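Local coordinates for Glyoxalase/bleomycin resistance protein/dioxygenase (Catenulispora acidiphila, PDB 4N04) that probably acts as a dioxygenase or related enzyme of the vicinal oxygen chelate superfamily, although its substrate and reaction are not established, at residues A63-V69 with S107-E113; W23-L27 with Y101-D105; F17-L21 with Y35-A41; L8-V14 with L50-R56. The protein carries 1 engineered substitution. All coordinates share one frame; numbering follows the deposited sequence.

In the fold
The chain folds as two four-stranded mixed sheets with strand order 1-4-3-2, the paired βαβββ plan of the vicinal oxygen chelate family. Interaction 4 pairs the first and last strands in chain order of the first sheet, which lie side by side, and interaction 1 does likewise in the second; their centres lie about 13 Å apart and they touch through Gln65 and Gly11. Helix 17-28 serves both remaining contacts: its start meets the turn into strand 40-46 in interaction 3, while 23-27 packs on 101-105 in interaction 2. Interaction 3 is nested within the loop that interaction 4 closes, and interaction 1 follows later. Interaction 2 ties an early helix to the second sheet, linking the two halves.

Interaction 1 (A63-V69 with S107-E113); sequences AMQTLIV and SEIAFGE. Engineered in segment 63-69: Met64 (natural residue Val).
Leu67 lies alongside Phe111, and its CD1 comes obliquely to 3.6 Å from Phe111 CE1. Val69 meets the same ring at its edge, with CG1 near the ring plane and 4.2 Å from Phe111 CD1. The phenyl group leans in this direction because its CG stands anti to the carbonyl carbon (chi1 -67°). Leu72 and Val75 of helix 72-81 and Leu27 of helix 17-28 also pack against it.

Beneath these side chains the strands run parallel, Gln65 paired with Ile109 and Leu67 with Phe111. They are the first and last strands of the second βαβββ module of the vicinal oxygen chelate fold, made neighbours by the 1-4-3-2 order. Gln65 and Leu67 each use both backbone polar groups: Leu67 N donates to Ala110 O at 2.8 Å, and Leu67 O receives Gly112 N at 2.9 Å. At the start a side chain extends the ladder, Ser107 OG accepting the N-H of Ala63 at 2.9 Å.

The other face carries Thr66 beside Ala110. Ile68 CD1 there settles 3.7 Å from Gly112 CA, against a residue without a side chain. Met64, an engineered residue modelled as selenomethionine, runs alongside Glu108 with only loose contact between their ends. On the Leu67 face, Gln65 turns its amide off toward strand 8-14, and its NE2 makes a weak hydrogen bond to Gly11 O.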
loop_
_atom_site.group_PDB
_atom_site.type_symbol
_atom_site.label_atom_id
_atom_site.label_comp_id
_atom_site.label_asym_id
_atom_site.label_seq_id
_atom_site.Cartn_x
_atom_site.Cartn_y
_atom_site.Cartn_z
ATOM N N ALA A 63 3.651 -1.605 10.263
ATOM C CA ALA A 63 2.475 -0.810 9.945
ATOM C C ALA A 63 1.370 -1.721 9.442
ATOM O O ALA A 63 1.626 -2.833 8.979
ATOM C CB ALA A 63 2.809 0.279 8.913
HETATM N N MSE A 64 0.136 -1.266 9.560
HETATM C CA MSE A 64 -0.949 -1.987 8.923
HETATM C C MSE A 64 -1.986 -1.038 8.369
HETATM O O MSE A 64 -2.548 -0.232 9.096
HETATM C CB MSE A 64 -1.567 -3.025 9.858
HETATM C CG MSE A 64 -1.828 -2.561 11.255
HETATM SE SE MSE A 64 -1.961 -4.187 12.315
HETATM C CE MSE A 64 -0.148 -4.847 11.973
ATOM N N GLN A 65 -2.200 -1.123 7.060
ATOM C CA GLN A 65 -3.161 -0.273 6.380
ATOM C C GLN A 65 -4.087 -1.143 5.542
ATOM O O GLN A 65 -3.653 -2.122 4.938
ATOM C CB GLN A 65 -2.430 0.752 5.504
ATOM C CG GLN A 65 -1.270 1.483 6.193
ATOM C CD GLN A 65 -1.717 2.430 7.309
ATOM O OE1 GLN A 65 -2.900 2.574 7.577
ATOM N NE2 GLN A 65 -0.765 3.081 7.955
ATOM N N THR A 66 -5.370 -0.807 5.517
ATOM C CA THR A 66 -6.306 -1.561 4.693
ATOM C C THR A 66 -7.047 -0.656 3.724
ATOM O O THR A 66 -7.571 0.387 4.117
ATOM C CB THR A 66 -7.310 -2.361 5.546
ATOM O OG1 THR A 66 -6.587 -3.229 6.420
ATOM C CG2 THR A 66 -8.206 -3.196 4.670
ATOM N N LEU A 67 -7.072 -1.040 2.449
ATOM C CA LEU A 67 -7.856 -0.285 1.481
ATOM C C LEU A 67 -8.953 -1.170 0.921
ATOM O O LEU A 67 -8.702 -2.261 0.414
ATOM C CB LEU A 67 -7.010 0.286 0.337
ATOM C CG LEU A 67 -5.529 0.649 0.462
ATOM C CD1 LEU A 67 -5.089 1.501 -0.724
ATOM C CD2 LEU A 67 -5.235 1.352 1.739
ATOM N N ILE A 68 -10.180 -0.693 1.033
ATOM C CA ILE A 68 -11.311 -1.405 0.481
ATOM C C ILE A 68 -11.578 -0.742 -0.846
ATOM O O ILE A 68 -11.842 0.458 -0.892
ATOM C CB ILE A 68 -12.539 -1.296 1.400
ATOM C CG1 ILE A 68 -12.209 -1.865 2.790
ATOM C CG2 ILE A 68 -13.720 -1.989 0.774
ATOM C CD1 ILE A 68 -11.610 -3.233 2.750
ATOM N N VAL A 69 -11.463 -1.504 -1.928
ATOM C CA VAL A 69 -11.533 -0.916 -3.266
ATOM C C VAL A 69 -12.730 -1.406 -4.050
ATOM O O VAL A 69 -13.420 -2.328 -3.635
ATOM C CB VAL A 69 -10.254 -1.187 -4.088
ATOM C CG1 VAL A 69 -9.035 -0.682 -3.339
ATOM C CG2 VAL A 69 -10.118 -2.655 -4.394
ATOM N N SER A 107 5.763 -4.621 6.740
ATOM C CA SER A 107 4.479 -4.000 7.019
ATOM C C SER A 107 3.402 -4.625 6.130
ATOM O O SER A 107 3.692 -5.092 5.025
ATOM C CB SER A 107 4.541 -2.495 6.805
ATOM O OG SER A 107 5.196 -1.865 7.879
ATOM N N GLU A 108 2.166 -4.633 6.625
ATOM C CA GLU A 108 1.046 -5.276 5.940
ATOM C C GLU A 108 0.147 -4.257 5.259
ATOM O O GLU A 108 -0.410 -3.374 5.911
ATOM C CB GLU A 108 0.215 -6.092 6.935
ATOM C CG GLU A 108 0.982 -7.228 7.595
ATOM C CD GLU A 108 0.212 -7.910 8.738
ATOM O OE1 GLU A 108 -0.944 -7.523 9.004
ATOM O OE2 GLU A 108 0.770 -8.834 9.378
ATOM N N ILE A 109 0.020 -4.375 3.945
ATOM C CA ILE A 109 -0.923 -3.557 3.202
ATOM C C ILE A 109 -2.013 -4.458 2.646
ATOM O O ILE A 109 -1.769 -5.231 1.717
ATOM C CB ILE A 109 -0.247 -2.827 2.008
ATOM C CG1 ILE A 109 1.080 -2.214 2.437
ATOM C CG2 ILE A 109 -1.171 -1.770 1.436
ATOM C CD1 ILE A 109 0.931 -1.089 3.429
ATOM N N ALA A 110 -3.213 -4.359 3.203
ATOM C CA ALA A 110 -4.309 -5.219 2.770
ATOM C C ALA A 110 -5.312 -4.509 1.864
ATOM O O ALA A 110 -5.580 -3.309 2.010
ATOM C CB ALA A 110 -5.016 -5.848 3.966
ATOM N N PHE A 111 -5.851 -5.277 0.922
ATOM C CA PHE A 111 -6.853 -4.794 -0.012
ATOM C C PHE A 111 -8.062 -5.689 0.052
ATOM O O PHE A 111 -7.969 -6.898 -0.161
ATOM C CB PHE A 111 -6.311 -4.799 -1.432
ATOM C CG PHE A 111 -5.215 -3.811 -1.668
ATOM C CD1 PHE A 111 -5.499 -2.552 -2.164
ATOM C CD2 PHE A 111 -3.898 -4.145 -1.405
ATOM C CE1 PHE A 111 -4.491 -1.640 -2.390
ATOM C CE2 PHE A 111 -2.879 -3.239 -1.630
ATOM C CZ PHE A 111 -3.174 -1.979 -2.122
ATOM N N GLY A 112 -9.207 -5.089 0.347
ATOM C CA GLY A 112 -10.451 -5.825 0.404
ATOM C C GLY A 112 -11.459 -5.293 -0.589
ATOM O O GLY A 112 -11.170 -4.383 -1.367
ATOM N N GLU A 113 -12.652 -5.870 -0.558
ATOM C CA GLU A 113 -13.716 -5.466 -1.454
ATOM C C GLU A 113 -15.081 -5.772 -0.859
ATOM O O GLU A 113 -15.239 -6.676 -0.039
ATOM C CB GLU A 113 -13.568 -6.159 -2.807
ATOM C CG GLU A 113 -13.575 -7.671 -2.736
ATOM C CD GLU A 113 -13.844 -8.318 -4.086
ATOM O OE1 GLU A 113 -13.865 -7.589 -5.103
ATOM O OE2 GLU A 113 -14.044 -9.555 -4.129
#

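Interaction 2 (W23-L27 with Y101-D105); sequences WYRSL and YLDPD
Tyr101 receives Leu27 on the face of its ring: CD1 sits 3.5 Å from the ring centroid and only 4° off the normal, a centred CH-pi contact. This is helix-on-sheet packing in the α/β vicinal oxygen chelate fold, helix 17-28 lying against the end of strand 97-102 and the turn that follows. Tyr101 CB also meets the edge of the Trp23 indole, 3.7 Å from CH2. Leu102 turns its side chain away from the helix and contributes its carbonyl, with O 3.4 Å from Trp23 CZ2.

Asp103 works on two neighbours. Its CA lies over the indole, 3.6 Å from the centroid of the six-membered ring of Trp23, and its OD2 takes the hydroxyl hydrogen of Tyr24 OH at 2.6 Å. That bond reaches OD2 on its anti side, 18° out of the carboxylate plane. OD1 accepts the N-H of Ser107 and, weakly, that of Asp105, so the helix holds OD2 and the following chain OD1.

Pro104 covers the same indole face nearer its attachment to CB. Trp23 CG, anti to the backbone N (chi1 -172°), carries the ring out toward the turn, where Pro104 CD stands 3.8 Å from the centroid of the five-membered ring.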
loop_
_atom_site.group_PDB
_atom_site.type_symbol
_atom_site.label_atom_id
_atom_site.label_comp_id
_atom_site.label_asym_id
_atom_site.label_seq_id
_atom_site.Cartn_x
_atom_site.Cartn_y
_atom_site.Cartn_z
ATOM N N TRP A 23 8.872 -0.471 -4.412
ATOM C CA TRP A 23 7.825 -1.435 -4.114
ATOM C C TRP A 23 6.437 -0.801 -4.085
ATOM O O TRP A 23 5.520 -1.296 -4.734
ATOM C CB TRP A 23 8.120 -2.153 -2.802
ATOM C CG TRP A 23 7.192 -3.287 -2.534
ATOM C CD1 TRP A 23 7.341 -4.579 -2.943
ATOM C CD2 TRP A 23 5.963 -3.236 -1.799
ATOM N NE1 TRP A 23 6.280 -5.335 -2.513
ATOM C CE2 TRP A 23 5.423 -4.537 -1.803
ATOM C CE3 TRP A 23 5.266 -2.217 -1.139
ATOM C CZ2 TRP A 23 4.220 -4.845 -1.173
ATOM C CZ3 TRP A 23 4.068 -2.529 -0.515
ATOM C CH2 TRP A 23 3.558 -3.828 -0.542
ATOM N N TYR A 24 6.269 0.293 -3.357
ATOM C CA TYR A 24 4.956 0.931 -3.301
ATOM C C TYR A 24 4.513 1.456 -4.667
ATOM O O TYR A 24 3.320 1.468 -4.984
ATOM C CB TYR A 24 4.914 2.034 -2.230
ATOM C CG TYR A 24 4.766 1.489 -0.820
ATOM C CD1 TYR A 24 3.507 1.306 -0.252
ATOM C CD2 TYR A 24 5.881 1.134 -0.076
ATOM C CE1 TYR A 24 3.361 0.792 1.031
ATOM C CE2 TYR A 24 5.762 0.626 1.181
ATOM C CZ TYR A 24 4.496 0.450 1.747
ATOM O OH TYR A 24 4.385 -0.057 3.015
ATOM N N ARG A 25 5.478 1.884 -5.475
ATOM C CA ARG A 25 5.197 2.322 -6.839
ATOM C C ARG A 25 4.578 1.171 -7.634
ATOM O O ARG A 25 3.486 1.306 -8.205
ATOM C CB ARG A 25 6.474 2.808 -7.525
ATOM C CG ARG A 25 6.264 4.011 -8.428
ATOM C CD ARG A 25 7.271 4.027 -9.574
ATOM N NE ARG A 25 8.646 3.901 -9.103
ATOM C CZ ARG A 25 9.399 4.932 -8.735
ATOM N NH1 ARG A 25 8.901 6.163 -8.781
ATOM N NH2 ARG A 25 10.649 4.737 -8.320
ATOM N N SER A 26 5.276 0.038 -7.654
ATOM C CA SER A 26 4.764 -1.167 -8.298
ATOM C C SER A 26 3.370 -1.539 -7.798
ATOM O O SER A 26 2.461 -1.761 -8.591
ATOM C CB SER A 26 5.720 -2.335 -8.076
ATOM O OG SER A 26 6.993 -2.071 -8.649
ATOM N N LEU A 27 3.204 -1.597 -6.483
ATOM C CA LEU A 27 1.948 -2.034 -5.911
ATOM C C LEU A 27 0.807 -1.119 -6.339
ATOM O O LEU A 27 -0.225 -1.584 -6.834
ATOM C CB LEU A 27 2.042 -2.101 -4.374
ATOM C CG LEU A 27 0.726 -2.336 -3.628
ATOM C CD1 LEU A 27 0.273 -3.781 -3.799
ATOM C CD2 LEU A 27 0.848 -1.986 -2.163
ATOM N N TYR A 101 -0.520 -7.724 1.246
ATOM C CA TYR A 101 0.832 -7.568 0.743
ATOM C C TYR A 101 1.780 -7.282 1.887
ATOM O O TYR A 101 1.412 -6.619 2.860
ATOM C CB TYR A 101 0.889 -6.425 -0.266
ATOM C CG TYR A 101 0.158 -6.732 -1.540
ATOM C CD1 TYR A 101 0.811 -7.347 -2.608
ATOM C CD2 TYR A 101 -1.193 -6.433 -1.680
ATOM C CE1 TYR A 101 0.136 -7.645 -3.790
ATOM C CE2 TYR A 101 -1.875 -6.731 -2.861
ATOM C CZ TYR A 101 -1.202 -7.333 -3.908
ATOM O OH TYR A 101 -1.868 -7.621 -5.076
ATOM N N LEU A 102 3.002 -7.782 1.771
ATOM C CA LEU A 102 4.050 -7.415 2.705
ATOM C C LEU A 102 5.079 -6.549 1.991
ATOM O O LEU A 102 5.652 -6.979 0.994
ATOM C CB LEU A 102 4.712 -8.665 3.273
ATOM C CG LEU A 102 3.789 -9.541 4.112
ATOM C CD1 LEU A 102 4.484 -10.815 4.529
ATOM C CD2 LEU A 102 3.260 -8.781 5.321
ATOM N N ASP A 103 5.303 -5.331 2.495
ATOM C CA ASP A 103 6.321 -4.430 1.929
ATOM C C ASP A 103 7.725 -4.950 2.262
ATOM O O ASP A 103 7.849 -5.891 3.052
ATOM C CB ASP A 103 6.068 -2.946 2.323
ATOM C CG ASP A 103 6.553 -2.572 3.736
ATOM O OD1 ASP A 103 7.175 -3.379 4.459
ATOM O OD2 ASP A 103 6.316 -1.407 4.121
ATOM N N PRO A 104 8.778 -4.371 1.656
ATOM C CA PRO A 104 10.138 -4.871 1.921
ATOM C C PRO A 104 10.533 -4.992 3.401
ATOM O O PRO A 104 11.361 -5.832 3.738
ATOM C CB PRO A 104 11.018 -3.851 1.197
ATOM C CG PRO A 104 10.190 -3.451 0.023
ATOM C CD PRO A 104 8.771 -3.403 0.543
ATOM N N ASP A 105 9.927 -4.205 4.275
ATOM C CA ASP A 105 10.215 -4.307 5.707
ATOM C C ASP A 105 9.286 -5.226 6.491
ATOM O O ASP A 105 9.556 -5.536 7.654
ATOM C CB ASP A 105 10.206 -2.925 6.348
ATOM C CG ASP A 105 11.359 -2.072 5.873
ATOM O OD1 ASP A 105 12.506 -2.353 6.273
ATOM O OD2 ASP A 105 11.121 -1.128 5.096
#

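Interaction 3 (F17-L21 with Y35-A41); sequences FGAAL and YPHETEA
Phe17 and Thr39 make the chief contact, ring against backbone. Thr39 CA stands over one face of the phenyl ring, 3.7 Å from its centroid and 14° off the normal, a CH-pi contact. The carbonyl O of Glu38 lies over that same face, 3.4 Å from Phe17 CE2. Both belong to the type I beta turn from His37 to Glu40, which is laid across the ring just before strand 40-46 begins. Phe17 gets there because its CG is anti to the backbone N (chi1 -178°), throwing the ring off the helix toward the turn. The opposite face is backed by Leu21 CB, one helical turn later.

Apolar contacts surround the ring. Ala41 CB comes to 3.9 Å from Phe17 CZ, and Tyr35 CE1 approaches the phenyl edge more loosely. Leu21 and Tyr35 face one another, with Leu21 CD2 at the phenol edge, 4.0 Å from Tyr35 CE1. Leu21 CD1 completes the patch, 4.2 Å from Ala41 CB.

Polar links run through strand 49-55 instead. Glu55 accepts the N-H of Phe17 at the helix start through OE2, and its backbone is bonded to that of Thr39. Glu40, whose side chain leaves strand 40-46 on the face turned away from the helix, hydrogen-bonds through OE2 to the amine N of a bound buffer molecule, probably from the crystallisation liquor.

With no hydrogen bond passing directly between helix and turn, the contact depends on the shape of the phenyl ring and the fit of backbone against it, while Glu55 hydrogen-bonds to both partners.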
loop_
_atom_site.group_PDB
_atom_site.type_symbol
_atom_site.label_atom_id
_atom_site.label_comp_id
_atom_site.label_asym_id
_atom_site.label_seq_id
_atom_site.Cartn_x
_atom_site.Cartn_y
_atom_site.Cartn_z
ATOM N N PHE A 17 14.650 3.730 1.992
ATOM C CA PHE A 17 13.641 4.490 1.269
ATOM C C PHE A 17 13.501 4.046 -0.193
ATOM O O PHE A 17 12.389 3.795 -0.662
ATOM C CB PHE A 17 13.914 5.984 1.361
ATOM C CG PHE A 17 12.887 6.826 0.667
ATOM C CD1 PHE A 17 11.678 7.117 1.280
ATOM C CD2 PHE A 17 13.123 7.331 -0.601
ATOM C CE1 PHE A 17 10.725 7.903 0.641
ATOM C CE2 PHE A 17 12.175 8.119 -1.243
ATOM C CZ PHE A 17 10.975 8.404 -0.618
ATOM N N GLY A 18 14.623 3.932 -0.901
ATOM C CA GLY A 18 14.608 3.506 -2.290
ATOM C C GLY A 18 13.883 2.197 -2.567
ATOM O O GLY A 18 13.076 2.112 -3.496
ATOM N N ALA A 19 14.157 1.169 -1.762
ATOM C CA ALA A 19 13.474 -0.117 -1.929
ATOM C C ALA A 19 11.975 0.049 -1.714
ATOM O O ALA A 19 11.156 -0.480 -2.470
ATOM C CB ALA A 19 14.028 -1.149 -0.979
ATOM N N ALA A 20 11.622 0.805 -0.685
ATOM C CA ALA A 20 10.221 0.993 -0.333
ATOM C C ALA A 20 9.481 1.782 -1.416
ATOM O O ALA A 20 8.357 1.436 -1.796
ATOM C CB ALA A 20 10.092 1.676 1.038
ATOM N N LEU A 21 10.110 2.844 -1.902
ATOM C CA LEU A 21 9.510 3.665 -2.939
ATOM C C LEU A 21 9.251 2.830 -4.190
ATOM O O LEU A 21 8.174 2.920 -4.787
ATOM C CB LEU A 21 10.414 4.853 -3.261
ATOM C CG LEU A 21 10.030 5.756 -4.435
ATOM C CD1 LEU A 21 8.622 6.301 -4.285
ATOM C CD2 LEU A 21 11.033 6.900 -4.529
ATOM N N TYR A 35 6.800 14.703 -2.971
ATOM C CA TYR A 35 7.775 14.382 -1.930
ATOM C C TYR A 35 7.941 15.545 -0.956
ATOM O O TYR A 35 8.617 16.513 -1.263
ATOM C CB TYR A 35 9.147 14.057 -2.521
ATOM C CG TYR A 35 9.181 12.924 -3.510
ATOM C CD1 TYR A 35 9.748 11.704 -3.177
ATOM C CD2 TYR A 35 8.658 13.077 -4.783
ATOM C CE1 TYR A 35 9.791 10.664 -4.082
ATOM C CE2 TYR A 35 8.688 12.044 -5.697
ATOM C CZ TYR A 35 9.260 10.842 -5.347
ATOM O OH TYR A 35 9.290 9.821 -6.271
ATOM N N PRO A 36 7.328 15.446 0.230
ATOM C CA PRO A 36 7.556 16.423 1.301
ATOM C C PRO A 36 9.045 16.643 1.576
ATOM O O PRO A 36 9.446 17.774 1.815
ATOM C CB PRO A 36 6.890 15.771 2.509
ATOM C CG PRO A 36 5.821 14.926 1.923
ATOM C CD PRO A 36 6.358 14.410 0.621
ATOM N N HIS A 37 9.848 15.582 1.562
ATOM C CA HIS A 37 11.299 15.731 1.564
ATOM C C HIS A 37 11.957 14.556 0.848
ATOM O O HIS A 37 11.292 13.841 0.106
ATOM C CB HIS A 37 11.861 15.948 2.973
ATOM C CG HIS A 37 11.736 14.764 3.877
ATOM N ND1 HIS A 37 12.611 13.700 3.838
ATOM C CD2 HIS A 37 10.855 14.489 4.867
ATOM C CE1 HIS A 37 12.266 12.813 4.755
ATOM N NE2 HIS A 37 11.203 13.267 5.395
ATOM N N GLU A 38 13.254 14.354 1.046
ATOM C CA GLU A 38 13.956 13.359 0.243
ATOM C C GLU A 38 13.674 11.909 0.612
ATOM O O GLU A 38 13.711 11.040 -0.253
ATOM C CB GLU A 38 15.456 13.602 0.226
ATOM C CG GLU A 38 16.025 13.378 -1.158
ATOM C CD GLU A 38 17.509 13.104 -1.156
ATOM O OE1 GLU A 38 18.025 12.653 -0.104
ATOM O OE2 GLU A 38 18.149 13.333 -2.210
ATOM N N THR A 39 13.412 11.638 1.885
ATOM C CA THR A 39 13.034 10.287 2.272
ATOM C C THR A 39 11.561 10.190 2.713
ATOM O O THR A 39 11.226 9.520 3.688
ATOM C CB THR A 39 14.003 9.704 3.313
ATOM O OG1 THR A 39 14.140 10.616 4.404
ATOM C CG2 THR A 39 15.369 9.486 2.678
ATOM N N GLU A 40 10.693 10.846 1.945
ATOM C CA GLU A 40 9.262 10.857 2.194
ATOM C C GLU A 40 8.486 10.992 0.903
ATOM O O GLU A 40 8.730 11.893 0.109
ATOM C CB GLU A 40 8.884 12.016 3.097
ATOM C CG GLU A 40 8.321 11.573 4.401
ATOM C CD GLU A 40 7.521 12.649 5.091
ATOM O OE1 GLU A 40 8.116 13.413 5.886
ATOM O OE2 GLU A 40 6.298 12.717 4.836
ATOM N N ALA A 41 7.532 10.095 0.703
ATOM C CA ALA A 41 6.720 10.110 -0.496
ATOM C C ALA A 41 5.255 9.937 -0.114
ATOM O O ALA A 41 4.915 9.084 0.709
ATOM C CB ALA A 41 7.169 9.008 -1.436
#

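Interaction 4 (L8-V14 with L50-R56); sequences LFAGVAV and LLYIVER
Leu50 runs alongside Phe9, with Leu50 CD1 centred over one face of the phenyl ring, 4.0 Å from its centroid. Tyr52 comes across Phe9 at about a right angle, its CE2 3.6 Å from Phe9 CB. The tyrosine CG sits between its own N and carbonyl carbon (chi1 73°), which swings the ring over the neighbouring strand. There it covers Gly11, whose CA is 3.7 Å from the ring centroid, a CH-pi contact on bare backbone.

On the other face, aliphatic branches meet obliquely: Val12 CG2 is 4.0 Å from Leu51 CD1, and Val14 CG1 packs on Ile53 CB. Tyr24 of helix 17-28 covers Val12 and Ile53.

A parallel ladder sets this spacing. Ala10, Val12 and Val14 use both their own N-H and their own C=O, as where Val12 N gives to Tyr52 O at 2.8 Å and Val12 O accepts Val54 N at 3.1 Å. The last rung, Arg56 N to Val14 O, is weak. Beyond it the Arg56 guanidinium pairs with Glu58.

A buffer molecule, probably from the crystallisation liquor, lies beside Val54, consistent with a pocket on the Tyr52 face. First and last strands joined in parallel at the 1-4 position of a 1-4-3-2 sheet, with the helix against one face, are the βαβββ module of the vicinal oxygen chelate fold.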
loop_
_atom_site.group_PDB
_atom_site.type_symbol
_atom_site.label_atom_id
_atom_site.label_comp_id
_atom_site.label_asym_id
_atom_site.label_seq_id
_atom_site.Cartn_x
_atom_site.Cartn_y
_atom_site.Cartn_z
ATOM N N LEU A 8 -7.015 12.315 5.542
ATOM C CA LEU A 8 -6.387 11.230 6.254
ATOM C C LEU A 8 -5.129 10.760 5.523
ATOM O O LEU A 8 -5.204 10.199 4.425
ATOM C CB LEU A 8 -7.385 10.086 6.429
ATOM C CG LEU A 8 -6.883 8.785 7.061
ATOM C CD1 LEU A 8 -6.359 9.043 8.454
ATOM C CD2 LEU A 8 -7.998 7.733 7.055
ATOM N N PHE A 9 -3.980 11.013 6.148
ATOM C CA PHE A 9 -2.687 10.487 5.715
ATOM C C PHE A 9 -2.317 9.218 6.491
ATOM O O PHE A 9 -1.924 9.287 7.662
ATOM C CB PHE A 9 -1.598 11.534 5.939
ATOM C CG PHE A 9 -1.654 12.706 4.977
ATOM C CD1 PHE A 9 -0.811 12.750 3.868
ATOM C CD2 PHE A 9 -2.535 13.762 5.191
ATOM C CE1 PHE A 9 -0.842 13.830 2.983
ATOM C CE2 PHE A 9 -2.572 14.835 4.320
ATOM C CZ PHE A 9 -1.725 14.869 3.209
ATOM N N ALA A 10 -2.467 8.062 5.852
ATOM C CA ALA A 10 -2.061 6.799 6.454
ATOM C C ALA A 10 -0.561 6.605 6.238
ATOM O O ALA A 10 -0.107 6.527 5.093
ATOM C CB ALA A 10 -2.857 5.631 5.862
ATOM N N GLY A 11 0.204 6.540 7.330
ATOM C CA GLY A 11 1.656 6.464 7.241
ATOM C C GLY A 11 2.293 5.089 7.409
ATOM O O GLY A 11 1.777 4.210 8.102
ATOM N N VAL A 12 3.434 4.896 6.762
ATOM C CA VAL A 12 4.195 3.671 6.913
ATOM C C VAL A 12 5.652 4.034 7.129
ATOM O O VAL A 12 6.256 4.707 6.308
ATOM C CB VAL A 12 4.083 2.757 5.662
ATOM C CG1 VAL A 12 4.928 1.505 5.849
ATOM C CG2 VAL A 12 2.616 2.385 5.375
ATOM N N ALA A 13 6.227 3.612 8.244
ATOM C CA ALA A 13 7.654 3.798 8.435
ATOM C C ALA A 13 8.415 2.737 7.638
ATOM O O ALA A 13 8.069 1.545 7.688
ATOM C CB ALA A 13 8.014 3.718 9.920
ATOM N N VAL A 14 9.452 3.151 6.917
ATOM C CA VAL A 14 10.272 2.191 6.175
ATOM C C VAL A 14 11.773 2.241 6.528
ATOM O O VAL A 14 12.261 3.211 7.123
ATOM C CB VAL A 14 10.084 2.342 4.643
ATOM C CG1 VAL A 14 8.588 2.324 4.278
ATOM C CG2 VAL A 14 10.753 3.613 4.147
ATOM N N LEU A 50 -4.912 9.531 1.617
ATOM C CA LEU A 50 -3.546 9.501 1.119
ATOM C C LEU A 50 -2.716 8.502 1.898
ATOM O O LEU A 50 -3.008 8.203 3.052
ATOM C CB LEU A 50 -2.902 10.887 1.199
ATOM C CG LEU A 50 -3.702 12.039 0.581
ATOM C CD1 LEU A 50 -4.617 12.686 1.609
ATOM C CD2 LEU A 50 -2.782 13.073 -0.035
ATOM N N LEU A 51 -1.684 7.985 1.249
ATOM C CA LEU A 51 -0.764 7.054 1.869
ATOM C C LEU A 51 0.623 7.653 1.757
ATOM O O LEU A 51 1.000 8.151 0.691
ATOM C CB LEU A 51 -0.803 5.717 1.129
ATOM C CG LEU A 51 0.278 4.686 1.477
ATOM C CD1 LEU A 51 0.059 4.128 2.875
ATOM C CD2 LEU A 51 0.312 3.559 0.443
ATOM N N TYR A 52 1.388 7.622 2.844
ATOM C CA TYR A 52 2.772 8.071 2.770
ATOM C C TYR A 52 3.784 7.130 3.422
ATOM O O TYR A 52 3.489 6.468 4.417
ATOM C CB TYR A 52 2.928 9.504 3.302
ATOM C CG TYR A 52 2.820 9.656 4.801
ATOM C CD1 TYR A 52 3.961 9.694 5.600
ATOM C CD2 TYR A 52 1.581 9.779 5.420
ATOM C CE1 TYR A 52 3.867 9.845 6.981
ATOM C CE2 TYR A 52 1.478 9.939 6.799
ATOM C CZ TYR A 52 2.619 9.967 7.574
ATOM O OH TYR A 52 2.514 10.112 8.944
ATOM N N ILE A 53 4.975 7.076 2.838
ATOM C CA ILE A 53 6.096 6.361 3.428
ATOM C C ILE A 53 7.166 7.355 3.872
ATOM O O ILE A 53 7.372 8.396 3.247
ATOM C CB ILE A 53 6.702 5.348 2.445
ATOM C CG1 ILE A 53 7.260 6.076 1.215
ATOM C CG2 ILE A 53 5.662 4.328 2.027
ATOM C CD1 ILE A 53 7.905 5.162 0.186
ATOM N N VAL A 54 7.849 7.039 4.961
ATOM C CA VAL A 54 8.925 7.892 5.436
ATOM C C VAL A 54 10.015 6.994 5.989
ATOM O O VAL A 54 9.724 5.951 6.558
ATOM C CB VAL A 54 8.433 8.871 6.526
ATOM C CG1 VAL A 54 7.704 8.124 7.626
ATOM C CG2 VAL A 54 9.600 9.687 7.094
ATOM N N GLU A 55 11.273 7.372 5.800
ATOM C CA GLU A 55 12.361 6.583 6.342
ATOM C C GLU A 55 12.483 6.805 7.859
ATOM O O GLU A 55 12.943 7.845 8.306
ATOM C CB GLU A 55 13.661 6.908 5.610
ATOM C CG GLU A 55 14.808 5.961 5.928
ATOM C CD GLU A 55 16.008 6.111 4.987
ATOM O OE1 GLU A 55 17.119 6.358 5.495
ATOM O OE2 GLU A 55 15.856 5.964 3.751
ATOM N N ARG A 56 12.006 5.841 8.643
ATOM C CA ARG A 56 12.221 5.825 10.090
ATOM C C ARG A 56 12.479 4.368 10.435
ATOM O O ARG A 56 11.558 3.645 10.835
ATOM C CB ARG A 56 10.998 6.333 10.877
ATOM C CG ARG A 56 10.265 7.501 10.251
ATOM C CD ARG A 56 10.302 8.743 11.112
ATOM N NE ARG A 56 9.393 8.716 12.263
ATOM C CZ ARG A 56 9.810 8.685 13.525
ATOM N NH1 ARG A 56 8.945 8.680 14.527
ATOM N NH2 ARG A 56 11.111 8.661 13.782
#